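Local structure of amphiphysin (Drosophila melanogaster, 1URU) at residues N47-S52 with A195-R200; D41-F46 with D191-L196; D93-Q98 with S227-I232. The protein forms the BAR domain of amphiphysin, a coiled-coil dimer that probably senses and binds curved membranes during endocytosis. One frame throughout, in Å; residues are numbered along the deposited sequence.

Contact 1. Residues N47-S52 with A195-R200; sequences NRQQAS and ALYDSR
The side-chain amide nitrogen of Gln49 is gripped by two hydrogen bonds. Within this contact, Gln49 NE2 donates almost straight, at 171°, to the backbone oxygen Leu196 O over 2.8 Å, although the modelled place of that oxygen is less certain. The second bond pairs it with Tyr124 OH of helix 92-156. To reach so far, Gln49 sets CG anti to its backbone N (chi1 -175°) and stays extended beyond it, so that its buried amide enters the neighbouring helix as a knob in the hole formed by Leu196, Tyr197, Ser199 and Arg200. The other branch of the amide, Gln49 OE1, lies 3.3 Å from Tyr197 CA and meets the edge of the tyrosine ring in its plane, 3.6 Å from Tyr197 CD1. One face of that ring carries Arg200, whose NE is 3.4 Å above its centre and donates 2.8 Å back to Tyr197 O, tying the start of the arginine head group back to its own helix. At the ring's tip, Arg48 NH2 reaches Tyr197 OH in a weak 2.9 Å bond. Helices 35-84 and 172-239 run in broadly the same direction here, crossing at 40°, as two members of the BAR-domain coiled coil. Helix 92-156 contributes Phe128 against Gln49, while the second subunit supplies Glu86, which forms a salt bridge with Arg200, and Trp89, which packs on it.

Contact 2. Residues D41-F46 with D191-L196; sequences DHLNNF and DELPAL
Pro194 lies over one face of the His42 imidazole in a CH-pi contact, with Pro194 CD 3.9 Å from the ring centroid and displaced toward the rim. Pro194 CB and CG both approach His42 CE1, CB at 3.4 Å. An alanine in place of His42 would probably lose this CH-pi contact with Pro194 and leave the proline side of the interface less tightly packed. Beside this pair, Leu193 divides its two methyls: CD1 turns to His42 CB at 4.2 Å and to Leu43 CD2, while CD2 meets the Phe46 ring obliquely, 4.2 Å from its CG. Leu196 CD2 approaches the same ring at its edge, 4.1 Å from Phe46 CE1. The row belongs to the coiled-coil packing of the BAR domain, in which helices 35-84 and 172-239 run side by side with their local axes 9.6 Å apart and 39° between their directions. Pro194 also kinks its helix, because its nitrogen has no hydrogen bond to the preceding turn. Phe46 is backed by Met131 of helix 92-156, and Val135 of that helix packs on Leu43.

Contact 3. Residues D93-Q98 with S227-I232; sequences DALQAQ and SELEAI
Two continuous helices pass each other almost antiparallel here, the directions of residues 93-98 and 227-232 differing by 167° and their local axes coming within 10.2 Å. The backbones are nearest where Leu95 faces Leu229, 6.9 Å between CA atoms, and Ala94, the residue before Leu95, stands beside Ile232, about one turn beyond Leu229. No hydrogen bond crosses the interface, so its side chains meet by van der Waals packing alone. At one end Ile232 starts out toward the other helix, with CG1 anti to the carbonyl carbon, and lays CD1 3.6 Å from Ala94 CB; the small alanine side chain lets this methyl also come near the backbone of its helix, 3.9 Å from Ala94 O. In the middle Leu95 and Leu229 cross at about a right angle and touch through methyls, Leu95 CD1 to Leu229 CD2 at 3.7 Å. This apolar layer belongs to the coiled coil of the BAR domain, here pairing helix 92-156 with helix 172-239 antiparallel. Leu229 CD2 also reaches 4.0 Å to Gln98 CB, linking the leucine pair to the polar end of the contact. There Gln98 bends at chi2 (79°), which brings its amide against the aliphatic part of Glu228, with OE1 3.4 Å from Glu228 CG. Glu228 is bent at its own chi2 and leads its carboxylate away from the helix opposite, so that CB and CG make the touch; the carboxylate and amide planes are 69° apart. Behind this layer, Tyr85 packs on both Leu95 and Ile232, Cys82 of helix 35-84 lies against Leu95, and Phe212 of the second subunit covers Leu229.

Contacts 1 and 2 are successive steps of one interface: both join helix 35-84 to helix 172-239, their centres are 7 Å apart, and they share Ala195 and Leu196. Contact 3 lies about 48 Å from contact 1 and 55 Å from contact 2 between centres, on the other side of the chain's centre from contact 2, where helix 92-156 meets helix 172-239. Along the chain, the first segments of contacts 2 and 1, 41-46 and 47-52, lead, then 93-98, then the overlapping 191-196 and 195-200, and finally 227-232, so helix 172-239 serves all three. Contacts 1 and 3 also touch the second subunit, consistent with a long bundle that holds an elongated dimer together.

Contact 1. Residues N47-S52 with A195-R200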
loop_
_atom_site.group_PDB
_atom_site.type_symbol
_atom_site.label_atom_id
_atom_site.label_comp_id
_atom_site.label_asym_id
_atom_site.label_seq_id
_atom_site.Cartn_x
_atom_site.Cartn_y
_atom_site.Cartn_z
ATOM N N ASN A 47 29.496 -11.384 8.481
ATOM C CA ASN A 47 28.947 -10.159 9.029
ATOM C C ASN A 47 28.176 -9.382 7.968
ATOM O O ASN A 47 27.083 -8.899 8.237
ATOM C CB ASN A 47 30.067 -9.273 9.574
ATOM C CG ASN A 47 30.626 -9.756 10.896
ATOM O OD1 ASN A 47 30.006 -10.518 11.628
ATOM N ND2 ASN A 47 31.819 -9.296 11.206
ATOM N N ARG A 48 28.752 -9.279 6.773
ATOM C CA ARG A 48 28.118 -8.584 5.647
ATOM C C ARG A 48 26.930 -9.351 5.083
ATOM O O ARG A 48 25.950 -8.747 4.636
ATOM C CB ARG A 48 29.121 -8.325 4.510
ATOM C CG ARG A 48 29.910 -7.004 4.627
ATOM C CD ARG A 48 31.078 -6.807 3.609
ATOM N NE ARG A 48 31.427 -8.048 2.905
ATOM C CZ ARG A 48 30.907 -8.456 1.749
ATOM N NH1 ARG A 48 30.004 -7.721 1.103
ATOM N NH2 ARG A 48 31.283 -9.621 1.240
ATOM N N GLN A 49 27.033 -10.678 5.080
ATOM C CA GLN A 49 25.949 -11.538 4.598
ATOM C C GLN A 49 24.765 -11.408 5.564
ATOM O O GLN A 49 23.630 -11.278 5.126
ATOM C CB GLN A 49 26.413 -12.997 4.480
ATOM C CG GLN A 49 25.400 -13.951 3.875
ATOM C CD GLN A 49 25.879 -15.409 3.825
ATOM O OE1 GLN A 49 26.899 -15.758 4.404
ATOM N NE2 GLN A 49 25.142 -16.247 3.119
ATOM N N GLN A 50 25.059 -11.408 6.869
ATOM C CA GLN A 50 24.056 -11.270 7.922
ATOM C C GLN A 50 23.414 -9.880 7.952
ATOM O O GLN A 50 22.242 -9.756 8.211
ATOM C CB GLN A 50 24.678 -11.574 9.284
ATOM C CG GLN A 50 23.782 -11.289 10.483
ATOM C CD GLN A 50 24.421 -11.723 11.777
ATOM O OE1 GLN A 50 25.582 -11.386 12.054
ATOM N NE2 GLN A 50 23.679 -12.470 12.574
ATOM N N ALA A 51 24.185 -8.837 7.700
ATOM C CA ALA A 51 23.652 -7.473 7.679
ATOM C C ALA A 51 22.714 -7.287 6.493
ATOM O O ALA A 51 21.744 -6.546 6.589
ATOM C CB ALA A 51 24.804 -6.432 7.618
ATOM N N SER A 52 23.024 -7.967 5.385
ATOM C CA SER A 52 22.243 -7.871 4.140
ATOM C C SER A 52 20.929 -8.665 4.224
ATOM O O SER A 52 19.924 -8.235 3.686
ATOM C CB SER A 52 23.054 -8.356 2.921
ATOM O OG SER A 52 24.179 -7.529 2.651
ATOM N N ALA A 195 30.975 -22.096 3.120
ATOM C CA ALA A 195 29.843 -22.886 2.683
ATOM C C ALA A 195 28.572 -22.062 2.745
ATOM O O ALA A 195 27.830 -22.047 1.783
ATOM C CB ALA A 195 29.709 -24.154 3.558
ATOM N N LEU A 196 28.347 -21.379 3.872
ATOM C CA LEU A 196 27.169 -20.529 4.103
ATOM C C LEU A 196 27.169 -19.304 3.216
ATOM O O LEU A 196 26.121 -18.868 2.741
ATOM C CB LEU A 196 27.102 -20.075 5.580
ATOM C CG LEU A 196 26.037 -19.054 6.076
ATOM C CD1 LEU A 196 24.590 -19.417 5.698
ATOM C CD2 LEU A 196 26.138 -18.898 7.586
ATOM N N TYR A 197 28.347 -18.741 3.020
ATOM C CA TYR A 197 28.518 -17.603 2.143
ATOM C C TYR A 197 28.131 -17.939 0.711
ATOM O O TYR A 197 27.554 -17.114 0.014
ATOM C CB TYR A 197 29.971 -17.114 2.196
ATOM C CG TYR A 197 30.151 -15.767 1.562
ATOM C CD1 TYR A 197 29.438 -14.658 2.032
ATOM C CD2 TYR A 197 30.993 -15.595 0.470
ATOM C CE1 TYR A 197 29.566 -13.405 1.433
ATOM C CE2 TYR A 197 31.141 -14.342 -0.131
ATOM C CZ TYR A 197 30.418 -13.252 0.356
ATOM O OH TYR A 197 30.547 -12.014 -0.228
ATOM N N ASP A 198 28.439 -19.150 0.274
ATOM C CA ASP A 198 28.136 -19.544 -1.094
ATOM C C ASP A 198 26.656 -19.813 -1.257
ATOM O O ASP A 198 26.085 -19.450 -2.274
ATOM C CB ASP A 198 28.980 -20.740 -1.513
ATOM C CG ASP A 198 30.457 -20.381 -1.613
ATOM O OD1 ASP A 198 30.738 -19.231 -2.061
ATOM O OD2 ASP A 198 31.392 -21.154 -1.258
ATOM N N SER A 199 26.021 -20.393 -0.245
ATOM C CA SER A 199 24.566 -20.510 -0.220
ATOM C C SER A 199 23.827 -19.212 -0.576
ATOM O O SER A 199 22.728 -19.274 -1.104
ATOM C CB SER A 199 24.079 -21.009 1.138
ATOM O OG SER A 199 24.295 -20.040 2.143
ATOM N N ARG A 200 24.435 -18.050 -0.326
ATOM C CA ARG A 200 23.790 -16.747 -0.593
ATOM C C ARG A 200 23.198 -16.587 -2.001
ATOM O O ARG A 200 22.158 -15.959 -2.153
ATOM C CB ARG A 200 24.731 -15.557 -0.258
ATOM C CG ARG A 200 25.514 -14.968 -1.430
ATOM C CD ARG A 200 26.746 -14.126 -1.069
ATOM N NE ARG A 200 27.956 -14.820 -1.541
ATOM C CZ ARG A 200 28.781 -14.387 -2.494
ATOM N NH1 ARG A 200 28.611 -13.211 -3.080
ATOM N NH2 ARG A 200 29.819 -15.136 -2.833
#

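Contact 2. Residues D41-F46 with D191-L196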
loop_
_atom_site.group_PDB
_atom_site.type_symbol
_atom_site.label_atom_id
_atom_site.label_comp_id
_atom_site.label_asym_id
_atom_site.label_seq_id
_atom_site.Cartn_x
_atom_site.Cartn_y
_atom_site.Cartn_z
ATOM N N ASP A 41 38.757 -12.949 7.039
ATOM C CA ASP A 41 38.098 -12.567 5.804
ATOM C C ASP A 41 36.749 -13.249 5.707
ATOM O O ASP A 41 35.789 -12.637 5.249
ATOM C CB ASP A 41 38.955 -12.901 4.583
ATOM C CG ASP A 41 40.105 -11.923 4.381
ATOM O OD1 ASP A 41 40.226 -10.951 5.143
ATOM O OD2 ASP A 41 40.968 -12.063 3.494
ATOM N N HIS A 42 36.683 -14.505 6.140
ATOM C CA HIS A 42 35.419 -15.243 6.204
ATOM C C HIS A 42 34.422 -14.578 7.143
ATOM O O HIS A 42 33.220 -14.582 6.885
ATOM C CB HIS A 42 35.631 -16.665 6.697
ATOM C CG HIS A 42 36.246 -17.580 5.691
ATOM N ND1 HIS A 42 35.634 -17.894 4.501
ATOM C CD2 HIS A 42 37.414 -18.261 5.708
ATOM C CE1 HIS A 42 36.400 -18.736 3.826
ATOM N NE2 HIS A 42 37.487 -18.973 4.538
ATOM N N LEU A 43 34.936 -14.031 8.238
ATOM C CA LEU A 43 34.132 -13.260 9.172
ATOM C C LEU A 43 33.559 -11.995 8.569
ATOM O O LEU A 43 32.425 -11.671 8.853
ATOM C CB LEU A 43 34.968 -12.854 10.389
ATOM C CG LEU A 43 35.262 -13.906 11.445
ATOM C CD1 LEU A 43 35.779 -13.201 12.696
ATOM C CD2 LEU A 43 34.030 -14.726 11.776
ATOM N N ASN A 44 34.346 -11.262 7.776
ATOM C CA ASN A 44 33.879 -10.004 7.209
ATOM C C ASN A 44 32.757 -10.287 6.271
ATOM O O ASN A 44 31.796 -9.542 6.223
ATOM C CB ASN A 44 34.974 -9.254 6.469
ATOM C CG ASN A 44 36.024 -8.691 7.400
ATOM O OD1 ASN A 44 35.971 -8.874 8.628
ATOM N ND2 ASN A 44 37.012 -8.020 6.817
ATOM N N ASN A 45 32.891 -11.387 5.543
ATOM C CA ASN A 45 31.907 -11.828 4.568
ATOM C C ASN A 45 30.619 -12.265 5.223
ATOM O O ASN A 45 29.578 -12.143 4.634
ATOM C CB ASN A 45 32.446 -13.019 3.772
ATOM C CG ASN A 45 33.478 -12.627 2.736
ATOM O OD1 ASN A 45 33.739 -11.439 2.496
ATOM N ND2 ASN A 45 34.093 -13.639 2.118
ATOM N N PHE A 46 30.706 -12.791 6.433
ATOM C CA PHE A 46 29.565 -13.372 7.114
ATOM C C PHE A 46 28.765 -12.272 7.804
ATOM O O PHE A 46 27.526 -12.253 7.746
ATOM C CB PHE A 46 30.047 -14.411 8.128
ATOM C CG PHE A 46 29.066 -14.690 9.223
ATOM C CD1 PHE A 46 28.035 -15.580 9.032
ATOM C CD2 PHE A 46 29.173 -14.046 10.447
ATOM C CE1 PHE A 46 27.137 -15.832 10.042
ATOM C CE2 PHE A 46 28.269 -14.292 11.442
ATOM C CZ PHE A 46 27.247 -15.191 11.235
ATOM N N ASP A 191 35.351 -24.477 7.133
ATOM C CA ASP A 191 34.471 -25.047 6.112
ATOM C C ASP A 191 33.059 -24.468 6.167
ATOM O O ASP A 191 32.453 -24.183 5.130
ATOM C CB ASP A 191 34.331 -26.562 6.301
ATOM C CG ASP A 191 35.636 -27.339 6.050
ATOM O OD1 ASP A 191 36.603 -26.810 5.439
ATOM O OD2 ASP A 191 35.755 -28.511 6.452
ATOM N N GLU A 192 32.517 -24.301 7.368
ATOM C CA GLU A 192 31.108 -23.970 7.487
ATOM C C GLU A 192 30.808 -22.544 7.009
ATOM O O GLU A 192 29.791 -22.306 6.376
ATOM C CB GLU A 192 30.590 -24.197 8.920
ATOM C CG GLU A 192 30.167 -25.633 9.190
ATOM C CD GLU A 192 29.873 -25.896 10.658
ATOM O OE1 GLU A 192 29.266 -25.028 11.334
ATOM O OE2 GLU A 192 30.251 -26.973 11.155
ATOM N N LEU A 193 31.695 -21.609 7.332
ATOM C CA LEU A 193 31.490 -20.207 7.003
ATOM C C LEU A 193 31.434 -19.942 5.507
ATOM O O LEU A 193 30.471 -19.360 5.052
ATOM C CB LEU A 193 32.559 -19.320 7.664
ATOM C CG LEU A 193 32.412 -19.158 9.173
ATOM C CD1 LEU A 193 33.697 -18.641 9.795
ATOM C CD2 LEU A 193 31.222 -18.247 9.523
ATOM N N PRO A 194 32.458 -20.306 4.740
ATOM C CA PRO A 194 32.396 -20.139 3.276
ATOM C C PRO A 194 31.272 -20.917 2.605
ATOM O O PRO A 194 30.743 -20.467 1.612
ATOM C CB PRO A 194 33.760 -20.672 2.796
ATOM C CG PRO A 194 34.283 -21.449 3.908
ATOM C CD PRO A 194 33.760 -20.843 5.163
ATOM N N ALA A 195 30.975 -22.096 3.120
ATOM C CA ALA A 195 29.843 -22.886 2.683
ATOM C C ALA A 195 28.572 -22.062 2.745
ATOM O O ALA A 195 27.830 -22.047 1.783
ATOM C CB ALA A 195 29.709 -24.154 3.558
ATOM N N LEU A 196 28.347 -21.379 3.872
ATOM C CA LEU A 196 27.169 -20.529 4.103
ATOM C C LEU A 196 27.169 -19.304 3.216
ATOM O O LEU A 196 26.121 -18.868 2.741
ATOM C CB LEU A 196 27.102 -20.075 5.580
ATOM C CG LEU A 196 26.037 -19.054 6.076
ATOM C CD1 LEU A 196 24.590 -19.417 5.698
ATOM C CD2 LEU A 196 26.138 -18.898 7.586
#

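Contact 3. Residues D93-Q98 with S227-I232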
loop_
_atom_site.group_PDB
_atom_site.type_symbol
_atom_site.label_atom_id
_atom_site.label_comp_id
_atom_site.label_asym_id
_atom_site.label_seq_id
_atom_site.Cartn_x
_atom_site.Cartn_y
_atom_site.Cartn_z
ATOM N N ASP A 93 -23.821 -5.544 -12.491
ATOM C CA ASP A 93 -23.543 -6.862 -11.908
ATOM C C ASP A 93 -22.128 -7.268 -12.292
ATOM O O ASP A 93 -21.402 -7.892 -11.501
ATOM C CB ASP A 93 -24.539 -7.928 -12.393
ATOM C CG ASP A 93 -25.983 -7.618 -12.032
ATOM O OD1 ASP A 93 -26.288 -7.255 -10.869
ATOM O OD2 ASP A 93 -26.893 -7.737 -12.879
ATOM N N ALA A 94 -21.761 -6.898 -13.527
ATOM C CA ALA A 94 -20.395 -7.041 -14.032
ATOM C C ALA A 94 -19.385 -6.320 -13.142
ATOM O O ALA A 94 -18.272 -6.777 -13.008
ATOM C CB ALA A 94 -20.293 -6.528 -15.454
ATOM N N LEU A 95 -19.780 -5.199 -12.543
ATOM C CA LEU A 95 -18.898 -4.418 -11.687
ATOM C C LEU A 95 -18.713 -5.134 -10.379
ATOM O O LEU A 95 -17.579 -5.317 -9.933
ATOM C CB LEU A 95 -19.489 -3.040 -11.413
ATOM C CG LEU A 95 -18.723 -2.113 -10.478
ATOM C CD1 LEU A 95 -17.666 -1.403 -11.257
ATOM C CD2 LEU A 95 -19.651 -1.121 -9.839
ATOM N N GLN A 96 -19.821 -5.543 -9.762
ATOM C CA GLN A 96 -19.760 -6.339 -8.549
ATOM C C GLN A 96 -18.787 -7.475 -8.776
ATOM O O GLN A 96 -17.946 -7.735 -7.930
ATOM C CB GLN A 96 -21.108 -6.939 -8.204
ATOM C CG GLN A 96 -22.194 -5.953 -7.876
ATOM C CD GLN A 96 -21.937 -5.181 -6.593
ATOM O OE1 GLN A 96 -21.484 -5.750 -5.597
ATOM N NE2 GLN A 96 -22.232 -3.883 -6.615
ATOM N N ALA A 97 -18.888 -8.115 -9.940
ATOM C CA ALA A 97 -18.171 -9.349 -10.227
ATOM C C ALA A 97 -16.672 -9.140 -10.355
ATOM O O ALA A 97 -15.862 -9.878 -9.773
ATOM C CB ALA A 97 -18.710 -9.977 -11.504
ATOM N N GLN A 98 -16.312 -8.120 -11.121
ATOM C CA GLN A 98 -14.923 -7.857 -11.440
ATOM C C GLN A 98 -14.205 -7.274 -10.217
ATOM O O GLN A 98 -12.994 -7.369 -10.072
ATOM C CB GLN A 98 -14.853 -6.910 -12.622
ATOM C CG GLN A 98 -13.712 -7.212 -13.555
ATOM C CD GLN A 98 -13.975 -8.354 -14.490
ATOM O OE1 GLN A 98 -15.094 -8.551 -14.936
ATOM N NE2 GLN A 98 -12.927 -9.097 -14.821
ATOM N N SER A 227 -8.947 -3.433 -17.090
ATOM C CA SER A 227 -9.396 -3.087 -18.451
ATOM C C SER A 227 -10.791 -3.616 -18.685
ATOM O O SER A 227 -11.538 -3.062 -19.480
ATOM C CB SER A 227 -8.446 -3.537 -19.566
ATOM O OG SER A 227 -8.216 -4.911 -19.556
ATOM N N GLU A 228 -11.158 -4.689 -17.999
ATOM C CA GLU A 228 -12.552 -5.099 -18.001
ATOM C C GLU A 228 -13.411 -3.972 -17.407
ATOM O O GLU A 228 -14.465 -3.645 -17.939
ATOM C CB GLU A 228 -12.744 -6.420 -17.232
ATOM C CG GLU A 228 -13.747 -7.395 -17.845
ATOM C CD GLU A 228 -13.499 -7.654 -19.331
ATOM O OE1 GLU A 228 -13.836 -6.762 -20.155
ATOM O OE2 GLU A 228 -12.981 -8.741 -19.684
ATOM N N LEU A 229 -12.937 -3.370 -16.318
ATOM C CA LEU A 229 -13.656 -2.315 -15.614
ATOM C C LEU A 229 -13.726 -1.052 -16.477
ATOM O O LEU A 229 -14.758 -0.381 -16.565
ATOM C CB LEU A 229 -12.949 -1.999 -14.286
ATOM C CG LEU A 229 -13.171 -2.957 -13.115
ATOM C CD1 LEU A 229 -12.257 -2.599 -11.977
ATOM C CD2 LEU A 229 -14.604 -2.923 -12.653
ATOM N N GLU A 230 -12.619 -0.750 -17.127
ATOM C CA GLU A 230 -12.582 0.313 -18.104
ATOM C C GLU A 230 -13.661 0.124 -19.161
ATOM O O GLU A 230 -14.359 1.073 -19.485
ATOM C CB GLU A 230 -11.224 0.344 -18.791
ATOM C CG GLU A 230 -10.557 1.701 -18.766
ATOM C CD GLU A 230 -9.146 1.657 -19.312
ATOM O OE1 GLU A 230 -8.492 0.574 -19.331
ATOM O OE2 GLU A 230 -8.701 2.745 -19.731
ATOM N N ALA A 231 -13.804 -1.099 -19.680
ATOM C CA ALA A 231 -14.708 -1.387 -20.800
ATOM C C ALA A 231 -16.134 -1.208 -20.362
ATOM O O ALA A 231 -16.874 -0.452 -20.956
ATOM C CB ALA A 231 -14.496 -2.788 -21.336
ATOM N N ILE A 232 -16.517 -1.889 -19.298
ATOM C CA ILE A 232 -17.821 -1.681 -18.667
ATOM C C ILE A 232 -18.215 -0.207 -18.559
ATOM O O ILE A 232 -19.337 0.165 -18.880
ATOM C CB ILE A 232 -17.810 -2.332 -17.262
ATOM C CG1 ILE A 232 -17.795 -3.866 -17.398
ATOM C CG2 ILE A 232 -18.982 -1.820 -16.427
ATOM C CD1 ILE A 232 -17.338 -4.608 -16.161
#